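Local coordinates for protein 3-methyladenine dna-glycosylase (Archaeoglobus fulgidus, PDB 2JHN) that belongs to the helix-hairpin-helix superfamily of DNA repair glycosylases and carries a TATA-box-binding-protein-like domain at its N-terminal end, at residues 93-98 with 267-272; 99-104 with 282-287; 246-249 with 255-258. The protein carries 1 engineered substitution. All coordinates share one frame; numbering follows the deposited sequence. Where two conformers were deposited one is given.

Contact 1: residues 93-98 with 267-272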
ATOM      1  N   ASP A  93      -5.909 -11.842  19.521  1.00 17.06           N
ATOM      2  CA  ASP A  93      -5.578 -12.503  20.787  1.00 19.41           C
ATOM      3  C   ASP A  93      -6.312 -13.838  20.914  1.00 19.42           C
ATOM      4  O   ASP A  93      -5.830 -14.775  21.579  1.00 19.78           O
ATOM      5  CB  ASP A  93      -5.967 -11.600  21.950  1.00 19.85           C
ATOM      6  CG  ASP A  93      -4.855 -10.676  22.375  1.00 23.68           C
ATOM      7  OD1 ASP A  93      -3.677 -10.906  22.024  1.00 27.55           O
ATOM      8  OD2 ASP A  93      -5.166  -9.700  23.086  1.00 28.52           O
ATOM      9  N   GLY A  94      -7.451 -13.917  20.233  1.00 18.90           N
ATOM     10  CA  GLY A  94      -8.337 -15.073  20.273  1.00 19.09           C
ATOM     11  C   GLY A  94      -7.914 -16.224  19.394  1.00 18.46           C
ATOM     12  O   GLY A  94      -8.636 -17.228  19.283  1.00 19.59           O
ATOM     13  N   ASP A  95      -6.746 -16.105  18.751  1.00 17.91           N
ATOM     14  CA  ASP A  95      -6.260 -17.150  17.869  1.00 17.14           C
ATOM     15  C   ASP A  95      -4.757 -17.290  18.133  1.00 17.63           C
ATOM     16  O   ASP A  95      -4.026 -16.290  18.082  1.00 17.20           O
ATOM     17  CB  ASP A  95      -6.597 -16.787  16.393  1.00 18.32           C
ATOM     18  CG  ASP A  95      -6.015 -17.755  15.378  1.00 18.72           C
ATOM     19  OD1 ASP A  95      -4.775 -17.978  15.352  1.00 18.59           O
ATOM     20  OD2 ASP A  95      -6.792 -18.274  14.542  1.00 21.19           O
ATOM     21  N   GLU A  96      -4.294 -18.512  18.432  1.00 16.94           N
ATOM     22  CA  GLU A  96      -2.908 -18.711  18.872  1.00 16.94           C
ATOM     23  C   GLU A  96      -1.885 -18.136  17.868  1.00 16.11           C
ATOM     24  O   GLU A  96      -0.941 -17.450  18.264  1.00 15.05           O
ATOM     25  CB  GLU A  96      -2.589 -20.192  19.103  1.00 16.93           C
ATOM     26  CG  GLU A  96      -1.233 -20.366  19.797  1.00 18.33           C
ATOM     27  CD  GLU A  96      -0.868 -21.807  20.126  1.00 19.00           C
ATOM     28  OE1 GLU A  96      -1.728 -22.698  19.983  1.00 18.56           O
ATOM     29  OE2 GLU A  96       0.304 -22.028  20.525  1.00 20.33           O
ATOM     30  N   LYS A  97      -2.093 -18.451  16.588  1.00 15.73           N
ATOM     31  CA  LYS A  97      -1.234 -17.981  15.492  1.00 16.25           C
ATOM     32  C   LYS A  97      -1.356 -16.467  15.227  1.00 15.38           C
ATOM     33  O   LYS A  97      -0.333 -15.795  15.031  1.00 15.08           O
ATOM     34  CB  LYS A  97      -1.467 -18.842  14.238  1.00 18.36           C
ATOM     35  CG  LYS A  97      -1.022 -20.324  14.411  1.00 19.92           C
ATOM     36  CD  LYS A  97       0.371 -20.409  15.075  1.00 24.43           C
ATOM     37  CE  LYS A  97       0.912 -21.833  15.236  1.00 27.17           C
ATOM     38  NZ  LYS A  97       0.002 -22.740  15.978  1.00 29.73           N
ATOM     39  N   LEU A  98      -2.574 -15.909  15.231  1.00 13.92           N
ATOM     40  CA  LEU A  98      -2.711 -14.446  15.143  1.00 13.90           C
ATOM     41  C   LEU A  98      -2.045 -13.716  16.300  1.00 14.62           C
ATOM     42  O   LEU A  98      -1.436 -12.652  16.101  1.00 12.67           O
ATOM     43  CB  LEU A  98      -4.162 -13.992  15.003  1.00 13.53           C
ATOM     44  CG  LEU A  98      -4.856 -14.514  13.740  1.00 14.51           C
ATOM     45  CD1 LEU A  98      -6.350 -14.057  13.684  1.00 14.94           C
ATOM     46  CD2 LEU A  98      -4.084 -14.119  12.472  1.00 14.07           C
ATOM     47  N   ARG A 267     -11.477 -17.219   5.645  1.00 23.18           N
ATOM     48  CA  ARG A 267     -12.892 -17.197   5.978  1.00 24.82           C
ATOM     49  C   ARG A 267     -13.126 -17.630   7.415  1.00 24.26           C
ATOM     50  O   ARG A 267     -13.852 -16.973   8.148  1.00 24.63           O
ATOM     51  CB  ARG A 267     -13.701 -18.095   5.031  1.00 24.83           C
ATOM     52  CG  ARG A 267     -14.241 -17.405   3.805  1.00 27.26           C
ATOM     53  CD  ARG A 267     -15.276 -18.275   3.070  1.00 27.57           C
ATOM     54  NE  ARG A 267     -14.805 -19.639   2.807  1.00 33.30           N
ATOM     55  CZ  ARG A 267     -14.083 -20.021   1.751  1.00 34.69           C
ATOM     56  NH1 ARG A 267     -13.734 -19.161   0.803  1.00 35.20           N
ATOM     57  NH2 ARG A 267     -13.714 -21.291   1.640  1.00 37.58           N
ATOM     58  N   GLU A 268     -12.473 -18.721   7.816  1.00 24.17           N
ATOM     59  CA  GLU A 268     -12.668 -19.304   9.147  1.00 23.92           C
ATOM     60  C   GLU A 268     -12.018 -18.515  10.290  1.00 22.87           C
ATOM     61  O   GLU A 268     -12.594 -18.401  11.383  1.00 23.12           O
ATOM     62  CB  GLU A 268     -12.204 -20.781   9.166  1.00 24.20           C
ATOM     63  CG  GLU A 268     -13.003 -21.705   8.217  0.50 24.98           C
ATOM     64  CD  GLU A 268     -12.416 -23.117   8.074  0.50 25.37           C
ATOM     65  OE1 GLU A 268     -11.193 -23.303   8.241  0.50 27.70           O
ATOM     66  OE2 GLU A 268     -13.193 -24.049   7.779  0.50 27.53           O
ATOM     67  N   ARG A 269     -10.826 -17.962  10.042  1.00 20.64           N
ATOM     68  CA  ARG A 269     -10.021 -17.385  11.106  1.00 18.78           C
ATOM     69  C   ARG A 269      -9.818 -15.866  11.071  1.00 17.65           C
ATOM     70  O   ARG A 269      -9.506 -15.261  12.114  1.00 15.04           O
ATOM     71  CB  ARG A 269      -8.642 -18.074  11.118  1.00 19.06           C
ATOM     72  CG  ARG A 269      -8.749 -19.554  11.487  1.00 20.46           C
ATOM     73  CD  ARG A 269      -7.409 -20.199  11.607  1.00 24.60           C
ATOM     74  NE  ARG A 269      -7.490 -21.580  12.107  1.00 28.26           N
ATOM     75  CZ  ARG A 269      -7.298 -21.965  13.378  1.00 28.64           C
ATOM     76  NH1 ARG A 269      -7.020 -21.095  14.345  1.00 25.41           N
ATOM     77  NH2 ARG A 269      -7.399 -23.251  13.683  1.00 28.41           N
ATOM     78  N   PHE A 270      -9.958 -15.256   9.885  1.00 15.94           N
ATOM     79  CA  PHE A 270      -9.602 -13.826   9.760  1.00 15.11           C
ATOM     80  C   PHE A 270     -10.812 -12.889   9.764  1.00 15.42           C
ATOM     81  O   PHE A 270     -10.721 -11.755  10.253  1.00 14.11           O
ATOM     82  CB  PHE A 270      -8.713 -13.541   8.539  1.00 14.88           C
ATOM     83  CG  PHE A 270      -7.447 -14.373   8.456  1.00 14.25           C
ATOM     84  CD1 PHE A 270      -6.924 -15.074   9.556  1.00 14.25           C
ATOM     85  CD2 PHE A 270      -6.756 -14.425   7.255  1.00 14.52           C
ATOM     86  CE1 PHE A 270      -5.742 -15.837   9.420  1.00 15.01           C
ATOM     87  CE2 PHE A 270      -5.582 -15.187   7.103  1.00 15.72           C
ATOM     88  CZ  PHE A 270      -5.067 -15.888   8.206  1.00 15.45           C
ATOM     89  N   GLY A 271     -11.934 -13.375   9.221  1.00 15.88           N
ATOM     90  CA  GLY A 271     -13.207 -12.648   9.236  1.00 16.50           C
ATOM     91  C   GLY A 271     -13.085 -11.195   8.824  1.00 15.39           C
ATOM     92  O   GLY A 271     -12.417 -10.890   7.822  1.00 16.06           O
ATOM     93  N   ARG A 272     -13.687 -10.298   9.607  1.00 15.23           N
ATOM     94  CA  ARG A 272     -13.786  -8.878   9.235  1.00 15.37           C
ATOM     95  C   ARG A 272     -12.404  -8.192   9.246  1.00 13.97           C
ATOM     96  O   ARG A 272     -12.247  -7.064   8.776  1.00 14.80           O
ATOM     97  CB  ARG A 272     -14.765  -8.131  10.149  1.00 15.60           C
ATOM     98  CG  ARG A 272     -14.368  -8.010  11.620  1.00 19.33           C
ATOM     99  CD  ARG A 272     -15.643  -7.933  12.497  1.00 24.83           C
ATOM    100  NE  ARG A 272     -15.367  -7.759  13.919  1.00 27.12           N
ATOM    101  CZ  ARG A 272     -15.168  -8.748  14.791  1.00 27.96           C
ATOM    102  NH1 ARG A 272     -15.193 -10.021  14.410  1.00 27.41           N
ATOM    103  NH2 ARG A 272     -14.930  -8.446  16.067  1.00 30.90           N
TER
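Asp95 and Arg269 meet through a salt bridge beside an apolar touch between Leu98 and Phe270, so that one small interface joins the start of helix 96-104 to the C-terminal part of helix 259-270. The ionic part is a single hydrogen bond, Arg269 NH1 to Asp95 OD2 at 2.8 Å, with an N-H...O angle of 155°. Its two flat groups are turned almost perpendicular, 81° between planes: OD2 lies at the edge of the guanidinium and nearly in its plane, yet the donor comes to OD2 from above the carboxylate. Arg269 is extended from CG to NE, which lets the methylenes run past the same oxygen, Arg269 CD lying 3.6 Å from Asp95 OD2.

The other carboxylate oxygen serves the backbone. Asp95 is the N-cap of helix 96-104: its first torsion (chi1 175°) swings the carboxylate away from its own N, and Asp95 OD1 accepts from Leu98 N at 3.0 Å. Tyr251 OH adds a weak hydrogen bond to OD1.

Leu98 uses its two methyls differently. Leu98 CD2 makes the apolar touch, approaching Phe270 CE1 obliquely at 3.9 Å. Leu98 CD1 rests 3.7 Å from the backbone oxygen Arg269 O. Phe270 also meets Phe236 edge to face, and Tyr251 of helix 241-251 touches Leu98, Arg269 and Phe270, and so bridges both helices.

The chemistry divides one carboxylate between two tasks: OD1 caps its own helix and OD2 pairs with an arginine of another. The positive guanidinium probably stabilises Asp95 as an anion, while the leucine and phenylalanine pack in the buried part of the interface.

Contact 2: residues 99-104 with 282-287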
ATOM      1  N   ARG A  99      -2.149 -14.289  17.503  1.00 14.37           N
ATOM      2  CA  ARG A  99      -1.536 -13.683  18.678  1.00 15.02           C
ATOM      3  C   ARG A  99      -0.007 -13.627  18.539  1.00 15.71           C
ATOM      4  O   ARG A  99       0.614 -12.636  18.929  1.00 16.34           O
ATOM      5  CB  ARG A  99      -1.909 -14.470  19.942  1.00 15.65           C
ATOM      6  CG  ARG A  99      -1.566 -13.734  21.237  1.00 14.37           C
ATOM      7  CD  ARG A  99      -2.334 -14.355  22.415  1.00 17.75           C
ATOM      8  NE  ARG A  99      -1.872 -15.714  22.674  1.00 16.10           N
ATOM      9  CZ  ARG A  99      -2.580 -16.821  22.444  1.00 17.86           C
ATOM     10  NH1 ARG A  99      -3.817 -16.726  21.973  1.00 17.84           N
ATOM     11  NH2 ARG A  99      -2.055 -18.024  22.706  1.00 17.36           N
ATOM     12  N   MET A 100       0.553 -14.701  17.980  0.50 16.45           N
ATOM     13  CA  MET A 100       1.964 -14.858  17.618  0.50 18.58           C
ATOM     14  C   MET A 100       2.446 -13.780  16.625  0.50 17.64           C
ATOM     15  O   MET A 100       3.540 -13.214  16.775  0.50 17.80           O
ATOM     16  CB  MET A 100       2.120 -16.245  16.997  0.50 18.18           C
ATOM     17  CG  MET A 100       3.517 -16.814  16.924  0.50 20.50           C
ATOM     18  SD  MET A 100       3.402 -18.582  16.615  0.50 23.83           S
ATOM     19  CE  MET A 100       3.036 -19.203  18.245  0.50 23.04           C
ATOM     20  N   LEU A 101       1.623 -13.523  15.614  1.00 16.76           N
ATOM     21  CA  LEU A 101       1.851 -12.445  14.618  1.00 16.92           C
ATOM     22  C   LEU A 101       1.745 -11.061  15.252  1.00 16.75           C
ATOM     23  O   LEU A 101       2.593 -10.198  15.017  1.00 16.52           O
ATOM     24  CB  LEU A 101       0.821 -12.529  13.490  1.00 17.32           C
ATOM     25  CG  LEU A 101       0.955 -13.414  12.272  1.00 19.76           C
ATOM     26  CD1 LEU A 101      -0.211 -13.083  11.352  1.00 19.61           C
ATOM     27  CD2 LEU A 101       2.289 -13.167  11.564  1.00 22.75           C
ATOM     28  N   LYS A 102       0.696 -10.843  16.041  1.00 16.93           N
ATOM     29  CA  LYS A 102       0.497  -9.581  16.739  1.00 19.54           C
ATOM     30  C   LYS A 102       1.691  -9.240  17.618  1.00 20.11           C
ATOM     31  O   LYS A 102       2.131  -8.100  17.637  1.00 20.71           O
ATOM     32  CB  LYS A 102      -0.760  -9.608  17.605  1.00 19.42           C
ATOM     33  CG  LYS A 102      -0.982  -8.302  18.412  1.00 20.03           C
ATOM     34  CD  LYS A 102      -2.213  -8.381  19.335  1.00 22.38           C
ATOM     35  CE  LYS A 102      -2.007  -9.334  20.506  1.00 27.37           C
ATOM     36  NZ  LYS A 102      -1.513  -8.635  21.740  1.00 28.50           N
ATOM     37  N   ASN A 103       2.210 -10.232  18.347  1.00 20.27           N
ATOM     38  CA  ASN A 103       3.334 -10.002  19.250  1.00 20.88           C
ATOM     39  C   ASN A 103       4.662  -9.785  18.520  1.00 20.20           C
ATOM     40  O   ASN A 103       5.450  -8.920  18.927  1.00 20.80           O
ATOM     41  CB  ASN A 103       3.420 -11.118  20.300  1.00 21.31           C
ATOM     42  CG  ASN A 103       2.276 -11.034  21.339  1.00 25.18           C
ATOM     43  OD1 ASN A 103       1.808  -9.943  21.682  1.00 30.56           O
ATOM     44  ND2 ASN A 103       1.826 -12.181  21.825  1.00 27.57           N
ATOM     45  N   ARG A 104       4.887 -10.524  17.433  1.00 18.96           N
ATOM     46  CA  ARG A 104       6.084 -10.348  16.620  1.00 18.86           C
ATOM     47  C   ARG A 104       6.159  -8.921  16.065  1.00 18.22           C
ATOM     48  O   ARG A 104       7.236  -8.333  16.045  1.00 18.15           O
ATOM     49  CB  ARG A 104       6.180 -11.383  15.485  1.00 19.17           C
ATOM     50  CG  ARG A 104       7.456 -11.234  14.623  1.00 19.19           C
ATOM     51  CD  ARG A 104       7.727 -12.433  13.704  1.00 21.95           C
ATOM     52  NE  ARG A 104       8.084 -13.640  14.459  1.00 26.69           N
ATOM     53  CZ  ARG A 104       9.321 -13.936  14.854  1.00 28.94           C
ATOM     54  NH1 ARG A 104      10.338 -13.114  14.578  1.00 28.17           N
ATOM     55  NH2 ARG A 104       9.538 -15.047  15.555  1.00 29.96           N
ATOM     56  N   PHE A 282       2.240 -10.086   5.136  1.00 13.07           N
ATOM     57  CA  PHE A 282       3.323  -9.542   4.296  1.00 13.08           C
ATOM     58  C   PHE A 282       4.598  -9.357   5.135  1.00 13.37           C
ATOM     59  O   PHE A 282       5.691  -9.713   4.698  1.00 13.82           O
ATOM     60  CB  PHE A 282       2.967  -8.182   3.678  1.00 13.38           C
ATOM     61  CG  PHE A 282       1.911  -8.235   2.581  1.00 13.05           C
ATOM     62  CD1 PHE A 282       1.817  -9.319   1.692  1.00 15.40           C
ATOM     63  CD2 PHE A 282       1.040  -7.165   2.434  1.00 15.95           C
ATOM     64  CE1 PHE A 282       0.811  -9.317   0.656  1.00 16.76           C
ATOM     65  CE2 PHE A 282       0.063  -7.142   1.425  1.00 16.80           C
ATOM     66  CZ  PHE A 282      -0.047  -8.235   0.542  1.00 13.98           C
ATOM     67  N   LEU A 283       4.462  -8.776   6.323  1.00 13.74           N
ATOM     68  CA  LEU A 283       5.633  -8.587   7.190  1.00 14.40           C
ATOM     69  C   LEU A 283       6.280  -9.940   7.540  1.00 15.17           C
ATOM     70  O   LEU A 283       7.490 -10.070   7.521  1.00 15.37           O
ATOM     71  CB  LEU A 283       5.245  -7.855   8.473  1.00 14.67           C
ATOM     72  CG  LEU A 283       4.838  -6.389   8.342  1.00 14.18           C
ATOM     73  CD1 LEU A 283       4.156  -5.933   9.620  1.00 14.79           C
ATOM     74  CD2 LEU A 283       6.068  -5.558   8.010  1.00 14.30           C
ATOM     75  N   TYR A 284       5.443 -10.917   7.879  1.00 15.74           N
ATOM     76  CA  TYR A 284       5.856 -12.277   8.264  1.00 17.26           C
ATOM     77  C   TYR A 284       6.600 -12.949   7.124  1.00 17.87           C
ATOM     78  O   TYR A 284       7.684 -13.522   7.310  1.00 18.29           O
ATOM     79  CB  TYR A 284       4.614 -13.088   8.640  1.00 17.65           C
ATOM     80  CG  TYR A 284       4.910 -14.391   9.327  1.00 19.90           C
ATOM     81  CD1 TYR A 284       5.392 -14.412  10.630  1.00 21.94           C
ATOM     82  CD2 TYR A 284       4.699 -15.595   8.686  1.00 21.36           C
ATOM     83  CE1 TYR A 284       5.657 -15.602  11.266  1.00 23.87           C
ATOM     84  CE2 TYR A 284       4.956 -16.799   9.320  1.00 22.90           C
ATOM     85  CZ  TYR A 284       5.435 -16.790  10.609  1.00 22.76           C
ATOM     86  OH  TYR A 284       5.713 -17.975  11.243  1.00 25.12           O
ATOM     87  N   ASP A 285       6.030 -12.860   5.929  1.00 18.97           N
ATOM     88  CA  ASP A 285       6.677 -13.406   4.738  1.00 20.29           C
ATOM     89  C   ASP A 285       8.014 -12.724   4.422  1.00 21.15           C
ATOM     90  O   ASP A 285       8.973 -13.395   4.012  1.00 20.51           O
ATOM     91  CB  ASP A 285       5.751 -13.318   3.525  1.00 20.70           C
ATOM     92  CG  ASP A 285       6.346 -14.014   2.284  1.00 22.21           C
ATOM     93  OD1 ASP A 285       6.687 -15.236   2.359  1.00 24.00           O
ATOM     94  OD2 ASP A 285       6.467 -13.325   1.246  1.00 21.98           O
ATOM     95  N   ARG A 286       8.080 -11.408   4.604  1.00 21.21           N
ATOM     96  CA  ARG A 286       9.300 -10.650   4.311  1.00 23.70           C
ATOM     97  C   ARG A 286      10.360 -10.858   5.401  1.00 25.43           C
ATOM     98  O   ARG A 286      11.556 -10.950   5.080  1.00 26.10           O
ATOM     99  CB  ARG A 286       9.014  -9.152   4.221  1.00 23.23           C
ATOM    100  CG  ARG A 286       8.259  -8.682   2.978  1.00 25.83           C
ATOM    101  CD  ARG A 286       8.008  -7.176   3.100  1.00 29.33           C
ATOM    102  NE  ARG A 286       6.964  -6.637   2.216  1.00 30.48           N
ATOM    103  CZ  ARG A 286       6.351  -5.486   2.467  1.00 30.61           C
ATOM    104  NH1 ARG A 286       6.687  -4.809   3.566  1.00 27.81           N
ATOM    105  NH2 ARG A 286       5.420  -5.017   1.637  1.00 29.67           N
ATOM    106  N   PHE A 287       9.915 -10.924   6.662  1.00 27.11           N
ATOM    107  CA  PHE A 287      10.809 -10.815   7.841  1.00 29.66           C
ATOM    108  C   PHE A 287      10.991 -12.071   8.696  1.00 31.94           C
ATOM    109  O   PHE A 287      11.798 -12.083   9.641  1.00 32.35           O
ATOM    110  CB  PHE A 287      10.374  -9.665   8.751  1.00 28.89           C
ATOM    111  CG  PHE A 287      10.577  -8.313   8.145  1.00 28.68           C
ATOM    112  CD1 PHE A 287      11.801  -7.969   7.573  1.00 29.28           C
ATOM    113  CD2 PHE A 287       9.552  -7.382   8.146  1.00 30.15           C
ATOM    114  CE1 PHE A 287      12.002  -6.712   7.009  1.00 30.40           C
ATOM    115  CE2 PHE A 287       9.735  -6.117   7.583  1.00 30.24           C
ATOM    116  CZ  PHE A 287      10.962  -5.781   7.016  1.00 30.86           C
TER
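Tyr284 lies between two helices, its ring against Leu101 and its edge near Arg104. Preceding it on helix 274-287, Leu283 starts toward helix 96-104 but makes no touch there; it packs on Phe18, Phe105 and Phe108, so the contact begins in earnest one residue later. At Tyr284 the first torsion sets CG anti to the backbone N (chi1 -168°) and sends the ring out toward the other helix. Leu101 meets the near corner of the ring and the CB that carries it: its methyl CD2 lies 3.5 Å from Tyr284 CD1 and 3.7 Å from Tyr284 CB, an oblique approach to the ring, with the two side chains crossing at about a right angle. Only this one branch of the leucine does the touching. About a turn further along helix 96-104, Arg104 brings its methylene CD to the rim of the same ring, 4.3 Å from Tyr284 CD1 and near the ring plane. The aliphatic part of the arginine, not a hydrogen bond, makes this approach, and its guanidinium forms a cation-pi interaction with Phe288.

Beyond the tyrosine the residues have other partners. Asp285 faces Arg245 in a salt bridge, and Arg286 makes a cation-pi interaction with Phe18.

No hydrogen bond crosses the interface, which is a largely buried packing of helix 96-104 on the C-terminal part of helix 274-287. Helix 241-251 lies against both: its Leu250 touches Leu101 and Tyr284 alike, so the three helices meet around this leucine-tyrosine pair.

Contact 3: residues 246-249 with 255-258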
ATOM      1  N   ALA A 246       3.096 -17.515   3.875  1.00 21.15           N
ATOM      2  CA  ALA A 246       2.864 -17.086   5.261  1.00 20.86           C
ATOM      3  C   ALA A 246       1.778 -17.892   5.970  1.00 20.83           C
ATOM      4  O   ALA A 246       1.965 -18.338   7.112  1.00 20.86           O
ATOM      5  CB  ALA A 246       2.569 -15.564   5.309  1.00 20.76           C
ATOM      6  N   VAL A 247       0.648 -18.099   5.298  1.00 20.12           N
ATOM      7  CA  VAL A 247      -0.471 -18.839   5.885  1.00 20.20           C
ATOM      8  C   VAL A 247      -0.106 -20.314   6.111  1.00 21.55           C
ATOM      9  O   VAL A 247      -0.514 -20.913   7.101  1.00 20.76           O
ATOM     10  CB  VAL A 247      -1.781 -18.705   5.040  1.00 19.44           C
ATOM     11  CG1 VAL A 247      -2.869 -19.645   5.562  1.00 18.50           C
ATOM     12  CG2 VAL A 247      -2.278 -17.265   5.057  1.00 17.38           C
ATOM     13  N   SER A 248       0.664 -20.873   5.185  1.00 23.18           N
ATOM     14  CA  SER A 248       1.135 -22.259   5.295  1.00 24.86           C
ATOM     15  C   SER A 248       2.099 -22.446   6.461  1.00 25.92           C
ATOM     16  O   SER A 248       1.983 -23.439   7.197  1.00 26.89           O
ATOM     17  CB  SER A 248       1.796 -22.705   3.994  1.00 24.70           C
ATOM     18  OG  SER A 248       0.835 -22.746   2.952  1.00 25.56           O
ATOM     19  N   ARG A 249       3.034 -21.506   6.613  1.00 26.31           N
ATOM     20  CA  ARG A 249       4.010 -21.494   7.714  1.00 27.68           C
ATOM     21  C   ARG A 249       3.350 -21.339   9.087  1.00 28.21           C
ATOM     22  O   ARG A 249       3.747 -22.001  10.057  1.00 28.51           O
ATOM     23  CB  ARG A 249       5.071 -20.410   7.485  1.00 27.62           C
ATOM     24  CG  ARG A 249       6.328 -20.598   8.310  0.50 29.41           C
ATOM     25  CD  ARG A 249       7.579 -20.170   7.559  0.50 30.97           C
ATOM     26  NE  ARG A 249       8.779 -20.572   8.293  0.50 32.99           N
ATOM     27  CZ  ARG A 249       9.342 -19.844   9.254  0.50 33.50           C
ATOM     28  NH1 ARG A 249       8.824 -18.672   9.588  0.50 33.32           N
ATOM     29  NH2 ARG A 249      10.425 -20.283   9.877  0.50 33.80           N
ATOM     30  N   GLU A 255       4.051 -26.696   5.228  1.00 34.49           N
ATOM     31  CA  GLU A 255       3.598 -27.459   4.062  1.00 34.53           C
ATOM     32  C   GLU A 255       2.755 -26.542   3.168  1.00 34.21           C
ATOM     33  O   GLU A 255       1.629 -26.188   3.531  1.00 33.91           O
ATOM     34  CB  GLU A 255       2.786 -28.691   4.496  1.00 34.54           C
ATOM     35  CG  GLU A 255       3.631 -29.804   5.148  0.50 34.98           C
ATOM     36  CD  GLU A 255       4.699 -30.371   4.213  0.50 35.61           C
ATOM     37  OE1 GLU A 255       4.340 -31.062   3.232  0.50 36.32           O
ATOM     38  OE2 GLU A 255       5.901 -30.127   4.464  0.50 35.88           O
ATOM     39  N   ILE A 256       3.320 -26.152   2.025  1.00 33.99           N
ATOM     40  CA  ILE A 256       2.675 -25.209   1.088  1.00 33.90           C
ATOM     41  C   ILE A 256       1.244 -25.614   0.691  1.00 33.46           C
ATOM     42  O   ILE A 256       1.014 -26.721   0.203  1.00 33.94           O
ATOM     43  CB  ILE A 256       3.567 -24.915  -0.161  1.00 34.15           C
ATOM     44  CG1 ILE A 256       3.026 -23.712  -0.948  1.00 34.84           C
ATOM     45  CG2 ILE A 256       3.720 -26.162  -1.062  1.00 34.29           C
ATOM     46  CD1 ILE A 256       3.057 -22.384  -0.180  1.00 34.88           C
ATOM     47  N   GLN A 257       0.295 -24.710   0.938  1.00 32.28           N
ATOM     48  CA  GLN A 257      -1.114 -24.941   0.653  1.00 31.47           C
ATOM     49  C   GLN A 257      -1.553 -24.205  -0.612  1.00 30.80           C
ATOM     50  O   GLN A 257      -0.886 -23.264  -1.057  1.00 30.63           O
ATOM     51  CB  GLN A 257      -1.996 -24.528   1.838  1.00 31.64           C
ATOM     52  CG  GLN A 257      -1.647 -25.234   3.160  1.00 32.63           C
ATOM     53  CD  GLN A 257      -1.764 -26.759   3.068  1.00 33.92           C
ATOM     54  OE1 GLN A 257      -0.756 -27.468   2.969  1.00 33.53           O
ATOM     55  NE2 GLN A 257      -2.996 -27.258   3.079  1.00 33.48           N
ATOM     56  N   SER A 258      -2.665 -24.668  -1.179  1.00 30.06           N
ATOM     57  CA  SER A 258      -3.295 -24.062  -2.353  1.00 29.08           C
ATOM     58  C   SER A 258      -4.015 -22.758  -1.983  1.00 28.00           C
ATOM     59  O   SER A 258      -4.374 -22.558  -0.825  1.00 27.57           O
ATOM     60  CB  SER A 258      -4.311 -25.047  -2.954  1.00 29.10           C
ATOM     61  OG  SER A 258      -5.473 -25.155  -2.134  1.00 28.70           O
TER
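Ser248 OG accepts a hydrogen bond from Gln257 N at 2.9 Å, with an N-H...O angle of 148°. The serine torsion explains how one small group can serve two partners. OG stands beside its own backbone N, anti to the carbonyl carbon (chi1 -65°), and from there it also gives a hydrogen bond back to Arg244 O, one turn earlier in helix 241-251. The hydroxyl is thus donor to the helix and acceptor from the loop, which should fix its rotation.

Around it the loop folds closely. Ser248 CB packs 3.5 Å from the carbonyl Glu255 O, and Ile256 passes its CA at 3.6 Å from Ser248 OG. The isoleucine side chain leaves its backbone heading away from the helix, but with CG1 anti to the backbone N (chi1 -167°) and the chain then bending, Ile256 CD1 returns to 3.9 Å from Ser248 OG. Gln257 CB and CG, the near end of its side chain, both lie 3.5 Å from Ser248 OG, apolar cover next to the bond.

Further bonds frame the loop. Ser248 pairs through its backbone with Gly254, Gln257 O accepts from Arg244 NE, and Ser258 is the N-cap of helix 259-270, with OG bonded to Lys261 N.

Both segments belong to the HhH-GPD family region, where they link two consecutive helices. What follows from the chemistry is a polar join within a tight connection: a buried hydroxyl, bonded to both helix and loop, ties the loop leading into helix 259-270 back onto the helix it has just left.

How the contacts relate
From the N terminus, the chain passes the TBP-like sheet and helix 86-93 before entering helix 96-104, whose start waits for contact 1 and whose later part for contact 2. The first contact to close along the chain is contact 3, a short return of the loop after helix 241-251 onto that helix. Helix 259-270 then closes contact 1 across 168 intervening residues, and helix 274-287 closes contact 2 across 177. The two long loops cross, because their segments alternate, and contact 3 nests inside both. Contacts 1 and 2 are further linked by the salt bridge from Asp93 to Lys102; contacts 2 and 3 touch where Tyr284 packs against Ala246. Together they unite helices 96-104, 241-251, 259-270 and 274-287.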